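Local coordinates for protein 3-hydroxyisobutyryl-CoA hydrolase (PDB 4HDT) that probably hydrolyses 3-hydroxyisobutyryl-CoA to 3-hydroxyisobutyrate and coenzyme A, and belongs to the crotonase (enoyl-CoA hydratase/isomerase) superfamily, at residues Val74-Ser79 / Arg89-Glu94; Gly146-Val151 / Tyr293-Ala298; His78-Asp83 / Asp304-Ile309; Leu22-Pro27 / Asn31-Gly36. All coordinates share one frame; numbering follows the deposited sequence.

Interaction 1 (Val74-Ser79 / Arg89-Glu94). With ZN (zinc ion), chain E.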
loop_
_atom_site.group_PDB
_atom_site.type_symbol
_atom_site.label_atom_id
_atom_site.label_comp_id
_atom_site.label_asym_id
_atom_site.label_seq_id
_atom_site.Cartn_x
_atom_site.Cartn_y
_atom_site.Cartn_z
ATOM N N VAL A 74 -8.360 13.826 1.831
ATOM C CA VAL A 74 -9.013 15.127 1.685
ATOM C C VAL A 74 -8.327 15.934 0.578
ATOM O O VAL A 74 -8.978 16.597 -0.233
ATOM C CB VAL A 74 -8.976 15.951 3.007
ATOM C CG1 VAL A 74 -9.544 17.343 2.804
ATOM C CG2 VAL A 74 -9.725 15.230 4.135
ATOM N N ALA A 75 -7.001 15.909 0.567
ATOM C CA ALA A 75 -6.258 16.686 -0.416
ATOM C C ALA A 75 -6.449 16.145 -1.849
ATOM O O ALA A 75 -6.512 16.924 -2.824
ATOM C CB ALA A 75 -4.789 16.687 -0.020
ATOM N N ILE A 76 -6.535 14.824 -1.993
ATOM C CA ILE A 76 -6.755 14.213 -3.307
ATOM C C ILE A 76 -8.153 14.601 -3.776
ATOM O O ILE A 76 -8.368 14.930 -4.939
ATOM C CB ILE A 76 -6.595 12.671 -3.263
ATOM C CG1 ILE A 76 -5.152 12.314 -2.864
ATOM C CG2 ILE A 76 -6.995 12.058 -4.593
ATOM C CD1 ILE A 76 -4.118 12.686 -3.904
ATOM N N TYR A 77 -9.091 14.590 -2.844
ATOM C CA TYR A 77 -10.477 14.937 -3.144
ATOM C C TYR A 77 -10.560 16.369 -3.641
ATOM O O TYR A 77 -11.116 16.632 -4.714
ATOM C CB TYR A 77 -11.318 14.697 -1.889
ATOM C CG TYR A 77 -12.783 15.131 -1.923
ATOM C CD1 TYR A 77 -13.699 14.500 -2.762
ATOM C CD2 TYR A 77 -13.251 16.090 -1.042
ATOM C CE1 TYR A 77 -15.033 14.848 -2.766
ATOM C CE2 TYR A 77 -14.574 16.473 -1.043
ATOM C CZ TYR A 77 -15.466 15.844 -1.898
ATOM O OH TYR A 77 -16.783 16.221 -1.888
ATOM N N HIS A 78 -9.973 17.302 -2.906
ATOM C CA HIS A 78 -10.006 18.695 -3.370
ATOM C C HIS A 78 -9.334 18.880 -4.726
ATOM O O HIS A 78 -9.797 19.680 -5.553
ATOM C CB HIS A 78 -9.415 19.623 -2.314
ATOM C CG HIS A 78 -10.235 19.684 -1.060
ATOM N ND1 HIS A 78 -9.805 20.319 0.080
ATOM C CD2 HIS A 78 -11.447 19.155 -0.757
ATOM C CE1 HIS A 78 -10.715 20.197 1.027
ATOM N NE2 HIS A 78 -11.717 19.483 0.547
ATOM N N SER A 79 -8.243 18.140 -4.973
ATOM C CA SER A 79 -7.576 18.251 -6.266
ATOM C C SER A 79 -8.389 17.681 -7.432
ATOM O O SER A 79 -8.442 18.251 -8.517
ATOM C CB SER A 79 -6.188 17.571 -6.201
ATOM O OG SER A 79 -5.469 17.764 -7.396
ATOM N N ARG A 89 1.143 15.847 -8.895
ATOM C CA ARG A 89 2.463 16.141 -8.416
ATOM C C ARG A 89 2.781 15.300 -7.184
ATOM O O ARG A 89 3.903 14.829 -7.018
ATOM C CB ARG A 89 2.612 17.604 -8.081
ATOM C CG ARG A 89 4.060 17.972 -7.753
ATOM C CD ARG A 89 5.027 17.755 -8.936
ATOM N NE ARG A 89 6.362 17.420 -8.457
ATOM C CZ ARG A 89 7.461 17.327 -9.212
ATOM N NH1 ARG A 89 7.417 17.585 -10.525
ATOM N NH2 ARG A 89 8.630 16.999 -8.641
ATOM N N PHE A 90 1.795 15.152 -6.309
ATOM C CA PHE A 90 1.951 14.319 -5.107
ATOM C C PHE A 90 2.347 12.895 -5.527
ATOM O O PHE A 90 3.314 12.341 -5.012
ATOM C CB PHE A 90 0.660 14.318 -4.249
ATOM C CG PHE A 90 0.677 13.306 -3.132
ATOM C CD1 PHE A 90 1.443 13.509 -2.004
ATOM C CD2 PHE A 90 -0.031 12.137 -3.256
ATOM C CE1 PHE A 90 1.467 12.594 -0.961
ATOM C CE2 PHE A 90 -0.008 11.192 -2.249
ATOM C CZ PHE A 90 0.775 11.411 -1.092
ATOM N N TRP A 91 1.579 12.327 -6.433
ATOM C CA TRP A 91 1.837 10.937 -6.861
ATOM C C TRP A 91 3.190 10.844 -7.556
ATOM O O TRP A 91 3.900 9.847 -7.389
ATOM C CB TRP A 91 0.732 10.455 -7.773
ATOM C CG TRP A 91 -0.558 10.190 -7.110
ATOM C CD1 TRP A 91 -0.734 9.703 -5.867
ATOM C CD2 TRP A 91 -1.856 10.362 -7.659
ATOM N NE1 TRP A 91 -2.064 9.562 -5.584
ATOM C CE2 TRP A 91 -2.785 9.960 -6.680
ATOM C CE3 TRP A 91 -2.331 10.814 -8.882
ATOM C CZ2 TRP A 91 -4.192 9.992 -6.907
ATOM C CZ3 TRP A 91 -3.719 10.836 -9.118
ATOM C CH2 TRP A 91 -4.626 10.448 -8.134
ATOM N N PHE A 92 3.537 11.832 -8.364
ATOM C CA PHE A 92 4.844 11.844 -9.023
ATOM C C PHE A 92 5.976 11.726 -7.986
ATOM O O PHE A 92 6.846 10.867 -8.089
ATOM C CB PHE A 92 4.965 13.123 -9.874
ATOM C CG PHE A 92 6.077 13.120 -10.870
ATOM C CD1 PHE A 92 7.321 13.588 -10.543
ATOM C CD2 PHE A 92 5.849 12.702 -12.161
ATOM C CE1 PHE A 92 8.358 13.599 -11.478
ATOM C CE2 PHE A 92 6.862 12.697 -13.099
ATOM C CZ PHE A 92 8.119 13.137 -12.754
ATOM N N ASP A 93 5.967 12.572 -6.970
ATOM C CA ASP A 93 6.968 12.567 -5.920
ATOM C C ASP A 93 6.857 11.318 -5.024
ATOM O O ASP A 93 7.862 10.738 -4.619
ATOM C CB ASP A 93 6.859 13.841 -5.072
ATOM C CG ASP A 93 7.339 15.082 -5.809
ATOM O OD1 ASP A 93 8.194 14.989 -6.758
ATOM O OD2 ASP A 93 6.891 16.209 -5.444
ATOM N N GLU A 94 5.627 10.894 -4.738
ATOM C CA GLU A 94 5.433 9.741 -3.872
ATOM C C GLU A 94 5.934 8.458 -4.524
ATOM O O GLU A 94 6.625 7.676 -3.876
ATOM C CB GLU A 94 3.963 9.571 -3.505
ATOM C CG GLU A 94 3.693 8.441 -2.515
ATOM C CD GLU A 94 2.223 8.247 -2.259
ATOM O OE1 GLU A 94 1.457 8.380 -3.236
ATOM O OE2 GLU A 94 1.816 7.949 -1.116
HETATM ZN ZN ZN E . -8.109 21.368 0.620
#

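Interaction 2 (Gly146-Val151 / Tyr293-Ala298)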
loop_
_atom_site.group_PDB
_atom_site.type_symbol
_atom_site.label_atom_id
_atom_site.label_comp_id
_atom_site.label_asym_id
_atom_site.label_seq_id
_atom_site.Cartn_x
_atom_site.Cartn_y
_atom_site.Cartn_z
ATOM N N GLY A 146 -13.247 4.040 -4.879
ATOM C CA GLY A 146 -13.215 4.234 -6.317
ATOM C C GLY A 146 -11.841 4.426 -6.912
ATOM O O GLY A 146 -11.733 4.963 -8.025
ATOM N N PHE A 147 -10.826 3.953 -6.202
ATOM C CA PHE A 147 -9.413 4.111 -6.587
ATOM C C PHE A 147 -8.829 2.725 -6.767
ATOM O O PHE A 147 -9.529 1.679 -6.545
ATOM C CB PHE A 147 -8.697 4.978 -5.521
ATOM C CG PHE A 147 -7.327 5.490 -5.895
ATOM C CD1 PHE A 147 -7.112 6.268 -7.011
ATOM C CD2 PHE A 147 -6.260 5.284 -5.030
ATOM C CE1 PHE A 147 -5.845 6.791 -7.267
ATOM C CE2 PHE A 147 -4.999 5.817 -5.263
ATOM C CZ PHE A 147 -4.770 6.516 -6.415
ATOM N N ILE A 148 -7.570 2.661 -7.200
ATOM C CA ILE A 148 -6.878 1.410 -7.509
ATOM C C ILE A 148 -5.599 1.396 -6.684
ATOM O O ILE A 148 -4.921 2.431 -6.614
ATOM C CB ILE A 148 -6.600 1.289 -9.023
ATOM C CG1 ILE A 148 -7.912 1.275 -9.855
ATOM C CG2 ILE A 148 -5.752 0.070 -9.335
ATOM C CD1 ILE A 148 -8.487 2.615 -10.221
ATOM N N PRO A 149 -5.221 0.238 -6.092
ATOM C CA PRO A 149 -3.984 0.173 -5.313
ATOM C C PRO A 149 -2.801 0.743 -6.080
ATOM O O PRO A 149 -2.559 0.350 -7.241
ATOM C CB PRO A 149 -3.801 -1.322 -5.032
ATOM C CG PRO A 149 -5.223 -1.842 -5.007
ATOM C CD PRO A 149 -5.983 -1.029 -6.021
ATOM N N ASP A 150 -2.114 1.652 -5.443
ATOM C CA ASP A 150 -0.940 2.314 -6.027
ATOM C C ASP A 150 0.252 2.148 -5.125
ATOM O O ASP A 150 0.384 1.172 -4.469
ATOM C CB ASP A 150 -1.304 3.790 -6.329
ATOM C CG ASP A 150 -1.587 4.643 -5.088
ATOM O OD1 ASP A 150 -1.912 4.060 -3.998
ATOM O OD2 ASP A 150 -1.471 5.922 -5.237
ATOM N N VAL A 151 1.157 3.111 -5.144
ATOM C CA VAL A 151 2.384 3.136 -4.359
ATOM C C VAL A 151 3.208 1.832 -4.435
ATOM O O VAL A 151 3.913 1.484 -3.509
ATOM C CB VAL A 151 2.136 3.646 -2.909
ATOM C CG1 VAL A 151 1.572 5.077 -2.933
ATOM C CG2 VAL A 151 1.229 2.731 -2.114
ATOM N N TYR A 293 0.808 5.051 -12.232
ATOM C CA TYR A 293 0.649 6.503 -12.372
ATOM C C TYR A 293 -0.383 6.824 -13.465
ATOM O O TYR A 293 -1.214 7.707 -13.280
ATOM C CB TYR A 293 2.001 7.144 -12.706
ATOM C CG TYR A 293 1.981 8.642 -12.813
ATOM C CD1 TYR A 293 1.868 9.440 -11.657
ATOM C CD2 TYR A 293 2.093 9.264 -14.046
ATOM C CE1 TYR A 293 1.848 10.809 -11.734
ATOM C CE2 TYR A 293 2.059 10.626 -14.129
ATOM C CZ TYR A 293 1.942 11.408 -12.996
ATOM O OH TYR A 293 1.916 12.787 -13.182
ATOM N N ARG A 294 -0.333 6.113 -14.592
ATOM C CA ARG A 294 -1.367 6.277 -15.641
ATOM C C ARG A 294 -2.758 6.011 -15.054
ATOM O O ARG A 294 -3.696 6.771 -15.280
ATOM C CB ARG A 294 -1.148 5.328 -16.827
ATOM C CG ARG A 294 0.134 5.631 -17.604
ATOM C CD ARG A 294 0.380 4.577 -18.672
ATOM N NE ARG A 294 1.322 5.002 -19.691
ATOM C CZ ARG A 294 1.626 4.288 -20.789
ATOM N NH1 ARG A 294 1.081 3.084 -20.989
ATOM N NH2 ARG A 294 2.481 4.773 -21.685
ATOM N N VAL A 295 -2.871 4.940 -14.273
ATOM C CA VAL A 295 -4.153 4.554 -13.679
ATOM C C VAL A 295 -4.651 5.617 -12.698
ATOM O O VAL A 295 -5.832 6.009 -12.752
ATOM C CB VAL A 295 -4.057 3.166 -13.030
ATOM C CG1 VAL A 295 -5.271 2.796 -12.192
ATOM C CG2 VAL A 295 -3.817 2.086 -14.112
ATOM N N SER A 296 -3.763 6.094 -11.824
ATOM C CA SER A 296 -4.140 7.139 -10.854
ATOM C C SER A 296 -4.573 8.424 -11.561
ATOM O O SER A 296 -5.580 9.001 -11.218
ATOM C CB SER A 296 -3.020 7.407 -9.854
ATOM O OG SER A 296 -2.704 6.223 -9.105
ATOM N N CYS A 297 -3.795 8.844 -12.554
ATOM C CA CYS A 297 -4.130 10.016 -13.355
ATOM C C CYS A 297 -5.500 9.878 -14.002
ATOM O O CYS A 297 -6.293 10.838 -14.000
ATOM C CB CYS A 297 -3.079 10.238 -14.413
ATOM S SG CYS A 297 -1.537 10.970 -13.792
ATOM N N ALA A 298 -5.774 8.709 -14.580
ATOM C CA ALA A 298 -7.085 8.454 -15.188
ATOM C C ALA A 298 -8.211 8.532 -14.139
ATOM O O ALA A 298 -9.284 9.131 -14.417
ATOM C CB ALA A 298 -7.081 7.105 -15.903
HETATM O O HOH W 1 -4.303 3.987 -8.904
#

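Interaction 3 (His78-Asp83 / Asp304-Ile309). With ZN (zinc ion), chain E.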
loop_
_atom_site.group_PDB
_atom_site.type_symbol
_atom_site.label_atom_id
_atom_site.label_comp_id
_atom_site.label_asym_id
_atom_site.label_seq_id
_atom_site.Cartn_x
_atom_site.Cartn_y
_atom_site.Cartn_z
ATOM N N HIS A 78 -9.973 17.302 -2.906
ATOM C CA HIS A 78 -10.006 18.695 -3.370
ATOM C C HIS A 78 -9.334 18.880 -4.726
ATOM O O HIS A 78 -9.797 19.680 -5.553
ATOM C CB HIS A 78 -9.415 19.623 -2.314
ATOM C CG HIS A 78 -10.235 19.684 -1.060
ATOM N ND1 HIS A 78 -9.805 20.319 0.080
ATOM C CD2 HIS A 78 -11.447 19.155 -0.757
ATOM C CE1 HIS A 78 -10.715 20.197 1.027
ATOM N NE2 HIS A 78 -11.717 19.483 0.547
ATOM N N SER A 79 -8.243 18.140 -4.973
ATOM C CA SER A 79 -7.576 18.251 -6.266
ATOM C C SER A 79 -8.389 17.681 -7.432
ATOM O O SER A 79 -8.442 18.251 -8.517
ATOM C CB SER A 79 -6.188 17.571 -6.201
ATOM O OG SER A 79 -5.469 17.764 -7.396
ATOM N N ALA A 80 -9.006 16.529 -7.202
ATOM C CA ALA A 80 -9.833 15.879 -8.222
ATOM C C ALA A 80 -11.019 16.738 -8.611
ATOM O O ALA A 80 -11.425 16.726 -9.763
ATOM C CB ALA A 80 -10.315 14.513 -7.745
ATOM N N LYS A 81 -11.549 17.496 -7.662
ATOM C CA LYS A 81 -12.652 18.441 -7.971
ATOM C C LYS A 81 -12.162 19.669 -8.755
ATOM O O LYS A 81 -12.935 20.285 -9.511
ATOM C CB LYS A 81 -13.435 18.797 -6.689
ATOM C CG LYS A 81 -14.175 17.601 -6.079
ATOM C CD LYS A 81 -15.257 17.995 -5.075
ATOM C CE LYS A 81 -14.690 18.523 -3.756
ATOM N NZ LYS A 81 -15.746 19.119 -2.873
ATOM N N ALA A 82 -10.876 19.997 -8.604
ATOM C CA ALA A 82 -10.214 21.080 -9.329
ATOM C C ALA A 82 -9.587 20.508 -10.600
ATOM O O ALA A 82 -10.222 19.699 -11.257
ATOM C CB ALA A 82 -9.164 21.732 -8.439
ATOM N N ASP A 83 -8.336 20.846 -10.927
ATOM C CA ASP A 83 -7.756 20.371 -12.172
ATOM C C ASP A 83 -6.751 19.197 -11.998
ATOM O O ASP A 83 -6.072 18.823 -12.957
ATOM C CB ASP A 83 -7.175 21.558 -12.990
ATOM C CG ASP A 83 -5.787 21.993 -12.545
ATOM O OD1 ASP A 83 -5.264 21.499 -11.531
ATOM O OD2 ASP A 83 -5.197 22.864 -13.244
ATOM N N ASP A 304 -16.236 7.936 -9.875
ATOM C CA ASP A 304 -16.179 7.150 -8.659
ATOM C C ASP A 304 -15.113 7.584 -7.661
ATOM O O ASP A 304 -15.269 7.390 -6.477
ATOM C CB ASP A 304 -16.035 5.658 -8.964
ATOM C CG ASP A 304 -17.358 5.003 -9.344
ATOM O OD1 ASP A 304 -18.376 5.730 -9.514
ATOM O OD2 ASP A 304 -17.391 3.759 -9.461
ATOM N N LEU A 305 -13.993 8.139 -8.118
ATOM C CA LEU A 305 -12.996 8.610 -7.167
ATOM C C LEU A 305 -13.582 9.696 -6.258
ATOM O O LEU A 305 -13.464 9.632 -5.035
ATOM C CB LEU A 305 -11.740 9.116 -7.870
ATOM C CG LEU A 305 -10.641 9.559 -6.908
ATOM C CD1 LEU A 305 -10.141 8.438 -6.020
ATOM C CD2 LEU A 305 -9.515 10.231 -7.669
ATOM N N VAL A 306 -14.269 10.668 -6.841
ATOM C CA VAL A 306 -14.862 11.762 -6.063
ATOM C C VAL A 306 -15.989 11.250 -5.156
ATOM O O VAL A 306 -16.050 11.569 -3.961
ATOM C CB VAL A 306 -15.321 12.883 -7.027
ATOM C CG1 VAL A 306 -16.167 13.926 -6.312
ATOM C CG2 VAL A 306 -14.100 13.502 -7.691
ATOM N N GLU A 307 -16.870 10.437 -5.727
ATOM C CA GLU A 307 -17.992 9.868 -5.008
ATOM C C GLU A 307 -17.484 8.989 -3.868
ATOM O O GLU A 307 -18.020 9.029 -2.747
ATOM C CB GLU A 307 -18.880 9.095 -5.981
ATOM C CG GLU A 307 -20.034 8.335 -5.337
ATOM C CD GLU A 307 -21.063 9.177 -4.630
ATOM O OE1 GLU A 307 -21.001 10.413 -4.627
ATOM O OE2 GLU A 307 -21.998 8.600 -4.065
ATOM N N GLY A 308 -16.480 8.147 -4.169
ATOM C CA GLY A 308 -15.912 7.252 -3.164
ATOM C C GLY A 308 -15.308 7.978 -1.980
ATOM O O GLY A 308 -15.599 7.678 -0.818
ATOM N N ILE A 309 -14.492 8.978 -2.244
ATOM C CA ILE A 309 -13.881 9.705 -1.158
ATOM C C ILE A 309 -14.946 10.521 -0.435
ATOM O O ILE A 309 -14.920 10.621 0.788
ATOM C CB ILE A 309 -12.768 10.617 -1.652
ATOM C CG1 ILE A 309 -11.585 9.807 -2.227
ATOM C CG2 ILE A 309 -12.311 11.567 -0.545
ATOM C CD1 ILE A 309 -10.556 10.658 -2.924
HETATM ZN ZN ZN E . -8.109 21.368 0.620
#

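Interaction 4 (Leu22-Pro27 / Asn31-Gly36). With ZN (zinc ion), chain D; ACT (acetate ion), chain H.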
loop_
_atom_site.group_PDB
_atom_site.type_symbol
_atom_site.label_atom_id
_atom_site.label_comp_id
_atom_site.label_asym_id
_atom_site.label_seq_id
_atom_site.Cartn_x
_atom_site.Cartn_y
_atom_site.Cartn_z
ATOM N N LEU A 22 13.310 8.473 10.663
ATOM C CA LEU A 22 12.189 9.179 10.073
ATOM C C LEU A 22 10.963 8.758 10.869
ATOM O O LEU A 22 10.575 7.609 10.794
ATOM C CB LEU A 22 12.036 8.817 8.591
ATOM C CG LEU A 22 13.210 9.246 7.722
ATOM C CD1 LEU A 22 13.067 8.652 6.331
ATOM C CD2 LEU A 22 13.256 10.775 7.678
ATOM N N THR A 23 10.341 9.702 11.578
ATOM C CA THR A 23 9.151 9.379 12.349
ATOM C C THR A 23 7.978 10.189 11.797
ATOM O O THR A 23 7.920 11.408 11.900
ATOM C CB THR A 23 9.355 9.630 13.857
ATOM O OG1 THR A 23 10.534 8.982 14.282
ATOM C CG2 THR A 23 8.132 9.170 14.705
ATOM N N LEU A 24 7.026 9.487 11.191
ATOM C CA LEU A 24 5.834 10.138 10.674
ATOM C C LEU A 24 5.074 10.721 11.878
ATOM O O LEU A 24 4.983 10.053 12.902
ATOM C CB LEU A 24 4.935 9.124 9.992
ATOM C CG LEU A 24 5.596 8.393 8.842
ATOM C CD1 LEU A 24 4.590 7.469 8.237
ATOM C CD2 LEU A 24 6.140 9.360 7.793
ATOM N N ASN A 25 4.606 11.967 11.780
ATOM C CA ASN A 25 4.163 12.677 13.000
ATOM C C ASN A 25 2.913 13.513 12.764
ATOM O O ASN A 25 2.905 14.723 13.002
ATOM C CB ASN A 25 5.314 13.529 13.564
ATOM C CG ASN A 25 4.987 14.155 14.900
ATOM O OD1 ASN A 25 4.332 13.528 15.763
ATOM N ND2 ASN A 25 5.379 15.411 15.071
ATOM N N ARG A 26 1.842 12.850 12.367
ATOM C CA ARG A 26 0.496 13.415 12.421
ATOM C C ARG A 26 -0.392 12.394 13.148
ATOM O O ARG A 26 -1.300 11.805 12.565
ATOM C CB ARG A 26 -0.021 13.714 11.026
ATOM C CG ARG A 26 0.936 14.578 10.202
ATOM C CD ARG A 26 0.254 15.392 9.121
ATOM N NE ARG A 26 -0.700 14.643 8.360
ATOM C CZ ARG A 26 -1.776 15.137 7.758
ATOM N NH1 ARG A 26 -2.555 14.303 7.077
ATOM N NH2 ARG A 26 -2.035 16.446 7.762
ATOM N N PRO A 27 -0.105 12.160 14.429
ATOM C CA PRO A 27 -0.811 11.019 15.060
ATOM C C PRO A 27 -2.343 11.150 15.164
ATOM O O PRO A 27 -3.032 10.126 15.167
ATOM C CB PRO A 27 -0.164 10.925 16.434
ATOM C CG PRO A 27 0.444 12.249 16.680
ATOM C CD PRO A 27 0.914 12.724 15.316
ATOM N N ASN A 31 -1.109 9.440 11.150
ATOM C CA ASN A 31 0.067 9.702 10.339
ATOM C C ASN A 31 -0.186 9.682 8.823
ATOM O O ASN A 31 0.757 9.386 8.036
ATOM C CB ASN A 31 1.210 8.773 10.767
ATOM C CG ASN A 31 1.519 8.875 12.247
ATOM O OD1 ASN A 31 1.616 9.990 12.797
ATOM N ND2 ASN A 31 1.793 7.731 12.892
ATOM N N SER A 32 -1.405 10.042 8.383
ATOM C CA SER A 32 -1.642 10.088 6.941
ATOM C C SER A 32 -0.643 11.031 6.220
ATOM O O SER A 32 -0.265 12.065 6.756
ATOM C CB SER A 32 -3.083 10.394 6.578
ATOM O OG SER A 32 -3.455 11.651 7.010
ATOM N N LEU A 33 -0.252 10.681 4.997
ATOM C CA LEU A 33 0.860 11.363 4.308
ATOM C C LEU A 33 0.384 12.585 3.552
ATOM O O LEU A 33 -0.563 12.515 2.753
ATOM C CB LEU A 33 1.524 10.445 3.272
ATOM C CG LEU A 33 2.053 9.145 3.798
ATOM C CD1 LEU A 33 2.640 8.370 2.620
ATOM C CD2 LEU A 33 3.128 9.394 4.827
ATOM N N THR A 34 1.105 13.670 3.756
ATOM C CA THR A 34 0.941 14.880 2.968
ATOM C C THR A 34 2.075 14.938 1.933
ATOM O O THR A 34 3.073 14.196 2.014
ATOM C CB THR A 34 1.066 16.133 3.845
ATOM O OG1 THR A 34 2.375 16.194 4.404
ATOM C CG2 THR A 34 0.023 16.172 4.969
ATOM N N HIS A 35 1.948 15.883 1.023
ATOM C CA HIS A 35 2.986 16.036 0.011
ATOM C C HIS A 35 4.273 16.460 0.712
ATOM O O HIS A 35 5.379 16.005 0.377
ATOM C CB HIS A 35 2.484 17.049 -1.008
ATOM C CG HIS A 35 3.354 17.149 -2.204
ATOM N ND1 HIS A 35 3.172 18.098 -3.180
ATOM C CD2 HIS A 35 4.397 16.381 -2.604
ATOM C CE1 HIS A 35 4.090 17.930 -4.118
ATOM N NE2 HIS A 35 4.828 16.878 -3.803
ATOM N N GLY A 36 4.154 17.342 1.708
ATOM C CA GLY A 36 5.294 17.750 2.499
ATOM C C GLY A 36 6.055 16.631 3.189
ATOM O O GLY A 36 7.292 16.604 3.213
HETATM ZN ZN ZN D . 2.081 19.851 -3.476
HETATM C C ACT H . -1.341 15.699 -0.706
HETATM O O ACT H . -0.850 16.490 0.165
HETATM O OXT ACT H . -1.484 16.041 -1.900
HETATM C CH3 ACT H . -1.849 14.330 -0.324
#

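Interaction 1 (Val74-Ser79 / Arg89-Glu94)
The two helical segments keep well apart at Ile76 and Phe90, whose CA atoms, 8.9 Å from each other, make the nearest backbone approach. Side chains alone close the gap, and one methyl group does most of the work. Ile76 CD1 reaches Trp91 CZ2 at 4.0 Å. The same methyl meets Phe90 CD2 at 4.2 Å. It comes at both rings on a slant. Ile76 also brings CG2 to within 4.2 Å of Trp91 CZ2, so two of its methyls lie against the indole. Trp91 leaves its own helix to one side, and the CZ2-CE2-NE1 side of its indole reaches the isoleucine. Phe90 CG lies opposite the backbone N (chi1 170°), which carries the ring toward the facing helix, where CD2 meets the isoleucine. The contact is wholly apolar and small, at 113 Å².

Polar groups sit on other sides of the helices. Arg89 forms a salt bridge one turn ahead, with NH2 2.8 Å from Asp93 OD1. Phe92 CD1 lies over the centre of one guanidinium face. His78 turns outward, and its ND1 binds a zinc ion at 2.1 Å. One face of that imidazole has Val74 O above it, nearer the rim than the centre.

Helices 73-81 and 85-103 follow each other in the chain, and this contact joins them. Helix 303-313 packs on Tyr77 of the first. On the second, Trp91 meets helix 285-299, while Phe90 and Asp93 lean on helix 35-49.

Interaction 2 (Gly146-Val151 / Tyr293-Ala298)
Ile148 and Val295 form the apolar part of the contact. Val295 CG1 is 3.8 Å from Ile148 CB and touches all four side-chain carbons of the isoleucine. The two side chains cross at about a right angle. Val295 CG1 stands opposite its backbone N (chi1 170°), and this puts that methyl, rather than CG2, against Ile148. Beside this pair, Ser296 lies close to the Phe147 ring. Its OG is 3.4 Å from Phe147 CZ, and its CB is 3.9 Å from Phe147 CE1. The hydroxyl reaches the ring at a slant. Asp150 CB approaches the same OG at 3.9 Å.

A water links the backbone of the loop to the helix. It gives a hydrogen bond to Ile148 O at 2.8 Å and forms another with Ser296 OG, also at 2.8 Å. The water also sits above one face of the Phe147 ring, displaced toward the rim.

The loop 146-151 follows strand 137-139 of the crotonase-like fold and leads into helix 153-158. This contact sets the loop against helix 285-299, which comes much later in the chain.

Further out, Ser296 OG is also hydrogen-bonded to Glu292 O and to Tyr95 OH. Tyr95 OH bonds Asp150 OD2 as well, so a single phenol ties both segments to helix 85-103. Helix 266-279 covers the apolar side, with Val271 touching both Ile148 and Val295. The Phe147 ring packs nearly parallel to that of Trp91, with the planes at about 15°.

Interaction 3 (His78-Asp83 / Asp304-Ile309)
Apolar contact joins Ala80 and Val306, whose CA atoms, 6.8 Å apart, mark the nearest point between the two backbones. The small alanine side chain is consistent with so close an approach. Ala80 CB points toward the facing helix and lies 3.9 Å from Val306 CG2. It also approaches Leu305 CD2, more loosely, at 4.4 Å. The two branches of Val306 have separate tasks. With CG1 opposite the backbone N (chi1 170°), CG2 is left facing Ala80 while CG1 faces Lys81.

The second kind of contact uses the carbon chain of a charged residue. Lys81 CG rests 4.2 Å from Val306 CG1, and the two side chains cross at about a right angle. The lysine bends at chi3 (-72°) and carries its amino group on to Tyr77 OH, with a weak hydrogen bond. Lys81 is exposed and lies at the border of the apolar patch.

Polar bonds within and around the segments hold their ends. Asp83 OD1 accepts from Ala85 N, and Asp304 OD1 from Arg323 N. Asp304 OD2 is bonded to Ser265 OG.

The contact lies where helix 73-81 is finishing and helix 303-313 has just begun. Leu300, just before helix 303-313, touches Ala80. Leu305 turns inward to Phe147. Ile309 continues the same face of its helix and packs on Tyr77, one turn further back along helix 73-81.

Interaction 4 (Leu22-Pro27 / Asn31-Gly36)
Arg26 and Asn31 make the tight part of this contact, and their backbones come within 4.3 Å at CA. Asn31 N gives a hydrogen bond to Arg26 O at 2.8 Å. In return Asn31 OD1 accepts from Arg26 N at 2.9 Å, with the donor in the carbonyl plane. The other end of this amide, ND2, bonds Ala62 O and Leu67 O, so the buried side chain is fixed at both ends. Its CB packs on Leu24 CB, and beyond them Leu24 CD1 touches Leu33 CD2.

The Arg26 side chain bends at chi3 (-46°) to grip Ser32 side-on. NE bonds Ser32 O at 3.1 Å, and NH1 bonds Ser32 OG at 2.8 Å. Thr34 CG2 lies over the centre of one guanidinium face, 3.5 Å from Arg26 CZ. A salt bridge from NH1 to Asp72 adds to the hold.

The looser side is at exposed Pro27, which only brushes Asn31 OD1 with its ring.

His35 forms a metal site at the start of the helix. Its ND1 binds zinc at 2.1 Å together with Glu86, while NE2 bonds Asp93. His35 N bonds an acetate ion, probably from the crystallisation liquor.

Thr34 is the N-cap of helix 35-49, its OG1 bonded to Met37 N. The whole arrangement is the turn from strand to helix in the beta-alpha-beta unit of strand 19-24, helix 35-49 and strand 56-61.

How the interactions relate
From the N terminus, interaction 4 comes first and closes a short turn between strand 19-24 and helix 35-49. Interaction 1 follows in series and closes the link between helices 73-81 and 85-103. The two meet where Phe90 packs against His35 and Thr34. Interaction 3 starts from the same helix 73-81, sharing His78 and Ser79 with interaction 1, and closes a long loop of some 220 residues. Interaction 2 is nested inside that loop. Its helix 285-299 is followed by helix 303-313 of interaction 3. Glu94 packs on Val151, linking interactions 1 and 2. Together they tie the N-terminal beta-alpha-beta unit, through helix 85-103, to the C-terminal helices.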